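Local coordinates for putative Type I topoisomerase (Deinococcus radiodurans, PDB 3M4A), which binds duplex DNA and probably relaxes it by ATP-independent breakage, passage and rejoining of one strand, at residues L118-V123 with F204-D208; V133-R137 with S178-A182; V162-V167 with L188-Q193. The contacts are given in a common frame with arbitrary orientation. Where two conformers were deposited one is given. Residues are numbered along the deposited sequence.

Contact 1 (L118-V123 with F204-D208); sequences LPPRKV and FQTVD. With nucleotides of chain B.
The turn entering a helix docks here on the edge of a short strand, with Leu118 and Thr206 closest in register, their CA atoms 5.3 Å apart. Leu118 is in a loop conformation (phi/psi -131/62), and its carbonyl is the focus: Leu118 O accepts the backbone amide Val207 N at 3.0 Å and the hydroxyl Thr206 OG1 at 2.7 Å, the latter placed by a t rotamer. One water lies 2.8 Å from Leu118 N and 2.7 Å from Val207 O, so it completes the strand-like pairing that the direct bond begins. Pro119 (-73/165) is the N-cap, its O taking Val123 N at 3.1 Å in the first helical turn. Pro120 starts the helix, and its ring lays CD 3.4 Å from Thr206 OG1. Arg121 points its CB away, and its guanidinium forms salt bridges with Asp112 and Glu228. Lys122, all t, leads away from the strand and hydrogen-bonds through NZ to OP1 of DG9 of chain B at 2.7 Å, a backbone-phosphate contact that reads no base. Val123 points at the strand: CG2 is 3.4 Å from Gln205 O, and CG1 meets the edge of the Phe204 ring at CD2, 4.2 Å. Strand 205-207 pairs antiparallel with strand 214-216, while Leu118 and Phe204 both pack on Leu195 of helix 186-196, so the start of helix 120-134 is held between hairpin and helix.

Contact 2 (V133-R137 with S178-A182); sequences VARFR and SQHKA
Strand 178-182 runs extended past the point where a helix ends; Ala134 and Lys181 are nearest in register, with CA atoms 6.3 Å apart. The helix stops at Arg135, whose positive phi (66/35) breaks the helical path; Phe136 and Arg137 continue extended, at psi near 150°. Along the strand, Gln179 comes first to touch: its CB points toward the loop, and with chi1 m and chi2 near -94° it brings OE1 2.9 Å from Arg137 NH1, a weak hydrogen bond at the edge of the guanidinium. Arg137 also bonds through NH2 to Gly279 O. Lys181, two residues on and on the same side of the strand, is the centre of the contact. Its chain is m, t, t, then m at chi4, laying CD over the face of the Phe136 ring, 3.5 Å from the centroid, as a CH-pi contact. The final bend brings NZ to Ala134 O at 3.1 Å and to a water at 2.7 Å; that water reaches Arg135 O only weakly, at 3.5 Å. At Ala182, O shares a second water with Val133 O, 2.8 Å from each. Lys181 NZ also bonds to Asp277 O, so this buried ammonium is met mainly by carbonyl oxygens and water. The chemistry is that of an amphipathic lysine: its methylenes lie over an aromatic ring while its ammonium bonds the Ala134 carbonyl at the end of helix 120-134.

Contact 3 (V162-V167 with L188-Q193); sequences VDGNTV and LAANMQ. With nucleotides of chain B.
Val162, Ala189 and Val167 carry most of this contact, a beta hairpin lying against one face of a helix. The strands are joined by a type II' turn from Asp163 to Thr166, with Gly164 at 57/-120, and closed by Asp163 N to Thr166 O at 2.9 Å and Thr166 N to Asp163 O at 3.0 Å. Ala189 sits nearest the turn, its CA 5.2 Å from that of Asn165; its small CB lets Gly164 O come to 3.5 Å and Asn165 CA to 3.7 Å. Val162 and Val167, both t, point at the helix from adjacent strands. Val162 CG2 packs on Met192 CG at 3.6 Å and its CG1 on Ala189 CB at 4.2 Å; Val167 CG2 lies 4.0 Å from Ala189 CB. A water joins Gly164 O (2.7 Å) to Gln193 NE2 (3.1 Å). Away from the hairpin, Asn191 ND2 bonds OP1 of DG9 of chain B at 2.9 Å. Helix 186-196 thus lies between the three-stranded sheet, through Val160 and Thr183, and helix 120-134, which Leu188 and Asn191 touch.

The six segments interleave within the type IB catalytic core. Contact 1 spans the longest interval, with both other contacts falling between its segments, whereas contacts 2 and 3 alternate along the chain. Helix 120-134 ties contact 1 at its start to contact 2 at its end, centres about 21 Å apart. Contacts 2 and 3, centres about 15 Å apart, share the sheet in which strands 166-172 and 178-183 are neighbours, and touch where Val133 meets Leu188. Contacts 1 and 3, centres about 17 Å apart, meet where Lys122 packs on Asn191. Both residues bond the same phosphate oxygen of DG9 of chain B, so the two helices, packed on each other, present side chains to one phosphate.

Contact 1 (L118-V123 with F204-D208)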
loop_
_atom_site.group_PDB
_atom_site.type_symbol
_atom_site.label_atom_id
_atom_site.label_comp_id
_atom_site.label_asym_id
_atom_site.label_seq_id
_atom_site.Cartn_x
_atom_site.Cartn_y
_atom_site.Cartn_z
ATOM N N LEU A 118 5.470 21.850 -1.891
ATOM C CA LEU A 118 5.356 20.543 -2.542
ATOM C C LEU A 118 6.738 19.934 -2.840
ATOM O O LEU A 118 7.074 19.695 -4.007
ATOM C CB LEU A 118 4.498 20.653 -3.812
ATOM C CG LEU A 118 2.991 20.924 -3.623
ATOM C CD1 LEU A 118 2.273 21.204 -4.951
ATOM C CD2 LEU A 118 2.316 19.776 -2.894
ATOM N N PRO A 119 7.535 19.669 -1.781
ATOM C CA PRO A 119 8.848 19.050 -1.994
ATOM C C PRO A 119 8.716 17.578 -2.367
ATOM O O PRO A 119 7.640 17.000 -2.205
ATOM C CB PRO A 119 9.525 19.185 -0.632
ATOM C CG PRO A 119 8.364 19.137 0.345
ATOM C CD PRO A 119 7.275 19.917 -0.349
ATOM N N PRO A 120 9.793 16.966 -2.875
ATOM C CA PRO A 120 9.703 15.609 -3.420
ATOM C C PRO A 120 9.095 14.571 -2.477
ATOM O O PRO A 120 8.195 13.832 -2.888
ATOM C CB PRO A 120 11.163 15.280 -3.746
ATOM C CG PRO A 120 11.744 16.597 -4.046
ATOM C CD PRO A 120 11.156 17.515 -3.040
ATOM N N ARG A 121 9.553 14.530 -1.227
ATOM C CA ARG A 121 9.070 13.520 -0.292
ATOM C C ARG A 121 7.600 13.750 0.070
ATOM O O ARG A 121 6.897 12.793 0.369
ATOM C CB ARG A 121 9.931 13.468 0.966
ATOM C CG ARG A 121 11.335 12.971 0.674
ATOM C CD ARG A 121 12.189 12.959 1.932
ATOM N NE ARG A 121 11.718 11.984 2.903
ATOM C CZ ARG A 121 12.082 10.702 2.973
ATOM N NH1 ARG A 121 12.971 10.175 2.141
ATOM N NH2 ARG A 121 11.544 9.942 3.910
ATOM N N LYS A 122 7.142 14.995 0.066
ATOM C CA LYS A 122 5.713 15.253 0.340
ATOM C C LYS A 122 4.825 14.739 -0.817
ATOM O O LYS A 122 3.787 14.059 -0.601
ATOM C CB LYS A 122 5.462 16.735 0.614
ATOM C CG LYS A 122 3.983 17.042 0.823
ATOM C CD LYS A 122 3.718 18.325 1.577
ATOM C CE LYS A 122 2.235 18.451 1.916
ATOM N NZ LYS A 122 1.986 19.565 2.886
ATOM N N VAL A 123 5.236 15.023 -2.048
ATOM C CA VAL A 123 4.487 14.534 -3.217
ATOM C C VAL A 123 4.518 12.999 -3.249
ATOM O O VAL A 123 3.494 12.361 -3.513
ATOM C CB VAL A 123 4.970 15.141 -4.543
ATOM C CG1 VAL A 123 4.119 14.655 -5.703
ATOM C CG2 VAL A 123 4.878 16.670 -4.482
ATOM N N PHE A 204 1.562 14.735 -11.024
ATOM C CA PHE A 204 2.455 14.602 -9.866
ATOM C C PHE A 204 3.777 15.270 -10.175
ATOM O O PHE A 204 4.629 14.713 -10.870
ATOM C CB PHE A 204 2.601 13.139 -9.416
ATOM C CG PHE A 204 1.315 12.572 -8.895
ATOM C CD1 PHE A 204 0.594 11.660 -9.635
ATOM C CD2 PHE A 204 0.785 13.038 -7.684
ATOM C CE1 PHE A 204 -0.620 11.190 -9.174
ATOM C CE2 PHE A 204 -0.416 12.565 -7.208
ATOM C CZ PHE A 204 -1.125 11.649 -7.947
ATOM N N GLN A 205 3.887 16.499 -9.683
ATOM C CA GLN A 205 5.068 17.324 -9.843
ATOM C C GLN A 205 5.500 17.862 -8.493
ATOM O O GLN A 205 4.694 18.012 -7.581
ATOM C CB GLN A 205 4.749 18.500 -10.759
ATOM C CG GLN A 205 4.309 18.112 -12.162
ATOM C CD GLN A 205 4.048 19.329 -13.028
ATOM O OE1 GLN A 205 4.911 19.742 -13.810
ATOM N NE2 GLN A 205 2.874 19.927 -12.875
ATOM N N THR A 206 6.776 18.203 -8.392
ATOM C CA THR A 206 7.321 18.787 -7.174
ATOM C C THR A 206 7.881 20.159 -7.538
ATOM O O THR A 206 8.340 20.339 -8.651
ATOM C CB THR A 206 8.409 17.880 -6.568
ATOM O OG1 THR A 206 9.008 18.507 -5.427
ATOM C CG2 THR A 206 9.500 17.535 -7.595
ATOM N N VAL A 207 7.787 21.103 -6.605
ATOM C CA VAL A 207 8.289 22.474 -6.754
ATOM C C VAL A 207 9.336 22.718 -5.673
ATOM O O VAL A 207 9.088 22.404 -4.508
ATOM C CB VAL A 207 7.151 23.501 -6.546
ATOM C CG1 VAL A 207 7.697 24.934 -6.507
ATOM C CG2 VAL A 207 6.093 23.353 -7.614
ATOM N N ASP A 208 10.500 23.265 -6.039
ATOM C CA ASP A 208 11.565 23.510 -5.057
ATOM C C ASP A 208 11.409 24.926 -4.540
ATOM O O ASP A 208 11.277 25.857 -5.324
ATOM C CB ASP A 208 12.956 23.315 -5.673
ATOM C CG ASP A 208 14.076 23.528 -4.661
ATOM O OD1 ASP A 208 14.592 24.675 -4.582
ATOM O OD2 ASP A 208 14.418 22.570 -3.933
ATOM P P DG B 9 -1.327 19.703 4.955
ATOM O OP1 DG B 9 -0.583 19.491 3.678
ATOM O OP2 DG B 9 -2.727 20.171 4.927
ATOM O "O5'" DG B 9 -1.302 18.377 5.845
ATOM C "C5'" DG B 9 -0.097 17.695 6.094
ATOM C "C4'" DG B 9 -0.197 16.857 7.358
ATOM O "O4'" DG B 9 -0.371 17.659 8.552
ATOM C "C3'" DG B 9 -1.408 15.933 7.389
ATOM O "O3'" DG B 9 -1.007 14.705 7.962
ATOM C "C2'" DG B 9 -2.481 16.723 8.159
ATOM C "C1'" DG B 9 -1.651 17.430 9.195
ATOM N N9 DG B 9 -2.042 18.774 9.597
ATOM C C8 DG B 9 -2.454 19.779 8.779
ATOM N N7 DG B 9 -2.657 20.921 9.370
ATOM C C5 DG B 9 -2.350 20.653 10.685
ATOM C C6 DG B 9 -2.373 21.498 11.812
ATOM O O6 DG B 9 -2.663 22.696 11.892
ATOM N N1 DG B 9 -1.989 20.816 12.944
ATOM C C2 DG B 9 -1.621 19.496 13.005
ATOM N N2 DG B 9 -1.271 18.990 14.196
ATOM N N3 DG B 9 -1.569 18.707 11.952
ATOM C C4 DG B 9 -1.979 19.341 10.845
HETATM O O HOH W 1 7.646 23.435 -2.511
#

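Contact 2 (V133-R137 with S178-A182)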
loop_
_atom_site.group_PDB
_atom_site.type_symbol
_atom_site.label_atom_id
_atom_site.label_comp_id
_atom_site.label_asym_id
_atom_site.label_seq_id
_atom_site.Cartn_x
_atom_site.Cartn_y
_atom_site.Cartn_z
ATOM N N VAL A 133 -4.745 3.724 -0.133
ATOM C CA VAL A 133 -6.182 3.865 0.070
ATOM C C VAL A 133 -6.998 3.658 -1.205
ATOM O O VAL A 133 -8.218 3.438 -1.124
ATOM C CB VAL A 133 -6.562 5.228 0.755
ATOM C CG1 VAL A 133 -5.700 5.462 2.013
ATOM C CG2 VAL A 133 -6.444 6.393 -0.200
ATOM N N ALA A 134 -6.359 3.751 -2.376
ATOM C CA ALA A 134 -7.074 3.610 -3.647
ATOM C C ALA A 134 -6.535 2.539 -4.599
ATOM O O ALA A 134 -7.115 2.339 -5.661
ATOM C CB ALA A 134 -7.147 4.962 -4.353
ATOM N N ARG A 135 -5.453 1.865 -4.217
ATOM C CA ARG A 135 -5.049 0.597 -4.859
ATOM C C ARG A 135 -4.635 0.815 -6.320
ATOM O O ARG A 135 -4.826 -0.049 -7.192
ATOM C CB ARG A 135 -6.153 -0.445 -4.708
ATOM C CG ARG A 135 -6.465 -0.774 -3.252
ATOM C CD ARG A 135 -7.801 -1.488 -3.057
ATOM N NE ARG A 135 -8.949 -0.684 -3.467
ATOM C CZ ARG A 135 -9.619 0.140 -2.667
ATOM N NH1 ARG A 135 -9.270 0.298 -1.404
ATOM N NH2 ARG A 135 -10.652 0.816 -3.141
ATOM N N PHE A 136 -4.012 1.964 -6.572
ATOM C CA PHE A 136 -3.415 2.235 -7.882
ATOM C C PHE A 136 -2.232 1.310 -8.188
ATOM O O PHE A 136 -1.525 0.852 -7.278
ATOM C CB PHE A 136 -2.839 3.642 -7.922
ATOM C CG PHE A 136 -3.839 4.761 -8.135
ATOM C CD1 PHE A 136 -4.120 5.249 -9.415
ATOM C CD2 PHE A 136 -4.421 5.399 -7.048
ATOM C CE1 PHE A 136 -4.984 6.310 -9.590
ATOM C CE2 PHE A 136 -5.286 6.458 -7.207
ATOM C CZ PHE A 136 -5.584 6.917 -8.475
ATOM N N ARG A 137 -2.012 1.087 -9.480
ATOM C CA ARG A 137 -0.712 0.646 -9.984
ATOM C C ARG A 137 0.199 1.862 -10.103
ATOM O O ARG A 137 -0.266 2.979 -10.329
ATOM C CB ARG A 137 -0.875 0.009 -11.365
ATOM C CG ARG A 137 -1.764 -1.206 -11.425
ATOM C CD ARG A 137 -1.881 -1.625 -12.873
ATOM N NE ARG A 137 -2.691 -2.803 -13.118
ATOM C CZ ARG A 137 -4.006 -2.805 -13.308
ATOM N NH1 ARG A 137 -4.719 -1.693 -13.242
ATOM N NH2 ARG A 137 -4.615 -3.948 -13.561
ATOM N N SER A 178 -11.317 1.069 -18.345
ATOM C CA SER A 178 -11.730 2.357 -17.805
ATOM C C SER A 178 -11.682 2.250 -16.280
ATOM O O SER A 178 -12.402 1.434 -15.695
ATOM C CB SER A 178 -13.140 2.695 -18.271
ATOM O OG SER A 178 -13.520 3.987 -17.844
ATOM N N GLN A 179 -10.824 3.049 -15.651
ATOM C CA GLN A 179 -10.621 2.987 -14.208
ATOM C C GLN A 179 -11.297 4.185 -13.551
ATOM O O GLN A 179 -11.267 5.302 -14.080
ATOM C CB GLN A 179 -9.140 3.008 -13.822
ATOM C CG GLN A 179 -8.253 1.910 -14.403
ATOM C CD GLN A 179 -8.080 0.696 -13.496
ATOM O OE1 GLN A 179 -7.035 -0.070 -13.762
ATOM N NE2 GLN A 179 -8.865 0.449 -12.574
ATOM N N HIS A 180 -11.917 3.917 -12.398
ATOM C CA HIS A 180 -12.501 4.946 -11.551
ATOM C C HIS A 180 -12.029 4.718 -10.115
ATOM O O HIS A 180 -12.138 3.607 -9.597
ATOM C CB HIS A 180 -14.027 4.858 -11.646
ATOM C CG HIS A 180 -14.523 4.760 -13.060
ATOM N ND1 HIS A 180 -14.787 5.869 -13.833
ATOM C CD2 HIS A 180 -14.741 3.687 -13.857
ATOM C CE1 HIS A 180 -15.173 5.480 -15.039
ATOM N NE2 HIS A 180 -15.150 4.164 -15.081
ATOM N N LYS A 181 -11.540 5.771 -9.473
ATOM C CA LYS A 181 -11.078 5.683 -8.101
ATOM C C LYS A 181 -11.475 6.956 -7.395
ATOM O O LYS A 181 -11.658 7.965 -8.031
ATOM C CB LYS A 181 -9.566 5.538 -8.082
ATOM C CG LYS A 181 -9.113 4.294 -8.831
ATOM C CD LYS A 181 -7.659 4.020 -8.660
ATOM C CE LYS A 181 -7.275 2.695 -9.290
ATOM N NZ LYS A 181 -7.762 1.488 -8.541
ATOM N N ALA A 182 -11.619 6.886 -6.080
ATOM C CA ALA A 182 -12.036 8.068 -5.318
ATOM C C ALA A 182 -11.500 7.991 -3.913
ATOM O O ALA A 182 -11.326 6.910 -3.366
ATOM C CB ALA A 182 -13.557 8.189 -5.291
HETATM O O HOH W 2 -10.624 4.494 -2.147
HETATM O O HOH W 3 -6.366 -0.064 -10.327
#

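Contact 3 (V162-V167 with L188-Q193)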
loop_
_atom_site.group_PDB
_atom_site.type_symbol
_atom_site.label_atom_id
_atom_site.label_comp_id
_atom_site.label_asym_id
_atom_site.label_seq_id
_atom_site.Cartn_x
_atom_site.Cartn_y
_atom_site.Cartn_z
ATOM N N VAL A 162 -11.523 17.489 -8.086
ATOM C CA VAL A 162 -11.710 17.616 -6.644
ATOM C C VAL A 162 -13.035 18.346 -6.386
ATOM O O VAL A 162 -13.276 19.426 -6.916
ATOM C CB VAL A 162 -10.543 18.391 -5.997
ATOM C CG1 VAL A 162 -10.691 18.454 -4.490
ATOM C CG2 VAL A 162 -9.185 17.769 -6.392
ATOM N N ASP A 163 -13.910 17.736 -5.597
ATOM C CA ASP A 163 -15.177 18.365 -5.192
ATOM C C ASP A 163 -15.241 18.276 -3.671
ATOM O O ASP A 163 -15.521 17.219 -3.111
ATOM C CB ASP A 163 -16.333 17.661 -5.894
ATOM C CG ASP A 163 -17.686 18.204 -5.502
ATOM O OD1 ASP A 163 -17.823 19.427 -5.287
ATOM O OD2 ASP A 163 -18.615 17.376 -5.438
ATOM N N GLY A 164 -14.951 19.382 -2.992
ATOM C CA GLY A 164 -14.760 19.363 -1.553
ATOM C C GLY A 164 -13.679 18.390 -1.139
ATOM O O GLY A 164 -12.522 18.523 -1.563
ATOM N N ASN A 165 -14.045 17.403 -0.326
ATOM C CA ASN A 165 -13.082 16.404 0.126
ATOM C C ASN A 165 -13.060 15.152 -0.729
ATOM O O ASN A 165 -12.331 14.204 -0.381
ATOM C CB ASN A 165 -13.347 15.999 1.569
ATOM C CG ASN A 165 -12.937 17.069 2.574
ATOM O OD1 ASN A 165 -11.948 17.773 2.393
ATOM N ND2 ASN A 165 -13.685 17.154 3.663
ATOM N N THR A 166 -13.899 15.122 -1.764
ATOM C CA THR A 166 -13.958 13.980 -2.689
ATOM C C THR A 166 -12.957 14.228 -3.820
ATOM O O THR A 166 -13.109 15.198 -4.577
ATOM C CB THR A 166 -15.364 13.739 -3.280
ATOM O OG1 THR A 166 -16.344 13.653 -2.221
ATOM C CG2 THR A 166 -15.380 12.448 -4.103
ATOM N N VAL A 167 -11.961 13.352 -3.957
ATOM C CA VAL A 167 -11.073 13.403 -5.135
ATOM C C VAL A 167 -11.487 12.230 -6.016
ATOM O O VAL A 167 -11.534 11.112 -5.540
ATOM C CB VAL A 167 -9.583 13.276 -4.771
ATOM C CG1 VAL A 167 -8.704 13.278 -6.012
ATOM C CG2 VAL A 167 -9.141 14.408 -3.840
ATOM N N LEU A 188 -5.392 14.650 1.203
ATOM C CA LEU A 188 -5.328 14.404 -0.240
ATOM C C LEU A 188 -6.064 15.466 -1.008
ATOM O O LEU A 188 -5.542 15.965 -1.987
ATOM C CB LEU A 188 -5.894 13.029 -0.619
ATOM C CG LEU A 188 -5.028 11.811 -0.263
ATOM C CD1 LEU A 188 -5.745 10.485 -0.510
ATOM C CD2 LEU A 188 -3.697 11.832 -1.021
ATOM N N ALA A 189 -7.283 15.812 -0.580
ATOM C CA ALA A 189 -8.061 16.810 -1.322
ATOM C C ALA A 189 -7.381 18.178 -1.362
ATOM O O ALA A 189 -7.258 18.777 -2.425
ATOM C CB ALA A 189 -9.489 16.918 -0.771
ATOM N N ALA A 190 -6.880 18.634 -0.220
ATOM C CA ALA A 190 -6.225 19.950 -0.145
ATOM C C ALA A 190 -4.962 20.021 -1.021
ATOM O O ALA A 190 -4.723 21.007 -1.734
ATOM C CB ALA A 190 -5.871 20.261 1.295
ATOM N N ASN A 191 -4.169 18.954 -0.979
ATOM C CA ASN A 191 -2.920 18.933 -1.718
ATOM C C ASN A 191 -3.127 18.624 -3.194
ATOM O O ASN A 191 -2.344 19.077 -4.025
ATOM C CB ASN A 191 -1.930 17.992 -1.085
ATOM C CG ASN A 191 -1.293 18.592 0.150
ATOM O OD1 ASN A 191 -0.397 19.438 0.045
ATOM N ND2 ASN A 191 -1.762 18.182 1.324
ATOM N N MET A 192 -4.183 17.893 -3.536
ATOM C CA MET A 192 -4.512 17.690 -4.947
ATOM C C MET A 192 -4.847 19.041 -5.592
ATOM O O MET A 192 -4.469 19.313 -6.740
ATOM C CB MET A 192 -5.669 16.705 -5.103
ATOM C CG MET A 192 -5.936 16.268 -6.519
ATOM S SD MET A 192 -4.496 15.501 -7.276
ATOM C CE MET A 192 -4.516 13.892 -6.493
ATOM N N GLN A 193 -5.553 19.906 -4.855
ATOM C CA GLN A 193 -5.845 21.252 -5.358
ATOM C C GLN A 193 -4.547 22.008 -5.654
ATOM O O GLN A 193 -4.433 22.665 -6.677
ATOM C CB GLN A 193 -6.706 22.047 -4.374
ATOM C CG GLN A 193 -8.121 21.518 -4.210
ATOM C CD GLN A 193 -9.151 22.078 -5.196
ATOM O OE1 GLN A 193 -8.816 22.623 -6.251
ATOM N NE2 GLN A 193 -10.433 21.919 -4.847
ATOM P P DG B 9 -1.327 19.703 4.955
ATOM O OP1 DG B 9 -0.583 19.491 3.678
ATOM O OP2 DG B 9 -2.727 20.171 4.927
ATOM O "O5'" DG B 9 -1.302 18.377 5.845
ATOM C "C5'" DG B 9 -0.097 17.695 6.094
ATOM C "C4'" DG B 9 -0.197 16.857 7.358
ATOM O "O4'" DG B 9 -0.371 17.659 8.552
ATOM C "C3'" DG B 9 -1.408 15.933 7.389
ATOM O "O3'" DG B 9 -1.007 14.705 7.962
ATOM C "C2'" DG B 9 -2.481 16.723 8.159
ATOM C "C1'" DG B 9 -1.651 17.430 9.195
ATOM N N9 DG B 9 -2.042 18.774 9.597
ATOM C C8 DG B 9 -2.454 19.779 8.779
ATOM N N7 DG B 9 -2.657 20.921 9.370
ATOM C C5 DG B 9 -2.350 20.653 10.685
ATOM C C6 DG B 9 -2.373 21.498 11.812
ATOM O O6 DG B 9 -2.663 22.696 11.892
ATOM N N1 DG B 9 -1.989 20.816 12.944
ATOM C C2 DG B 9 -1.621 19.496 13.005
ATOM N N2 DG B 9 -1.271 18.990 14.196
ATOM N N3 DG B 9 -1.569 18.707 11.952
ATOM C C4 DG B 9 -1.979 19.341 10.845
HETATM O O HOH W 4 -11.360 20.902 -2.092
#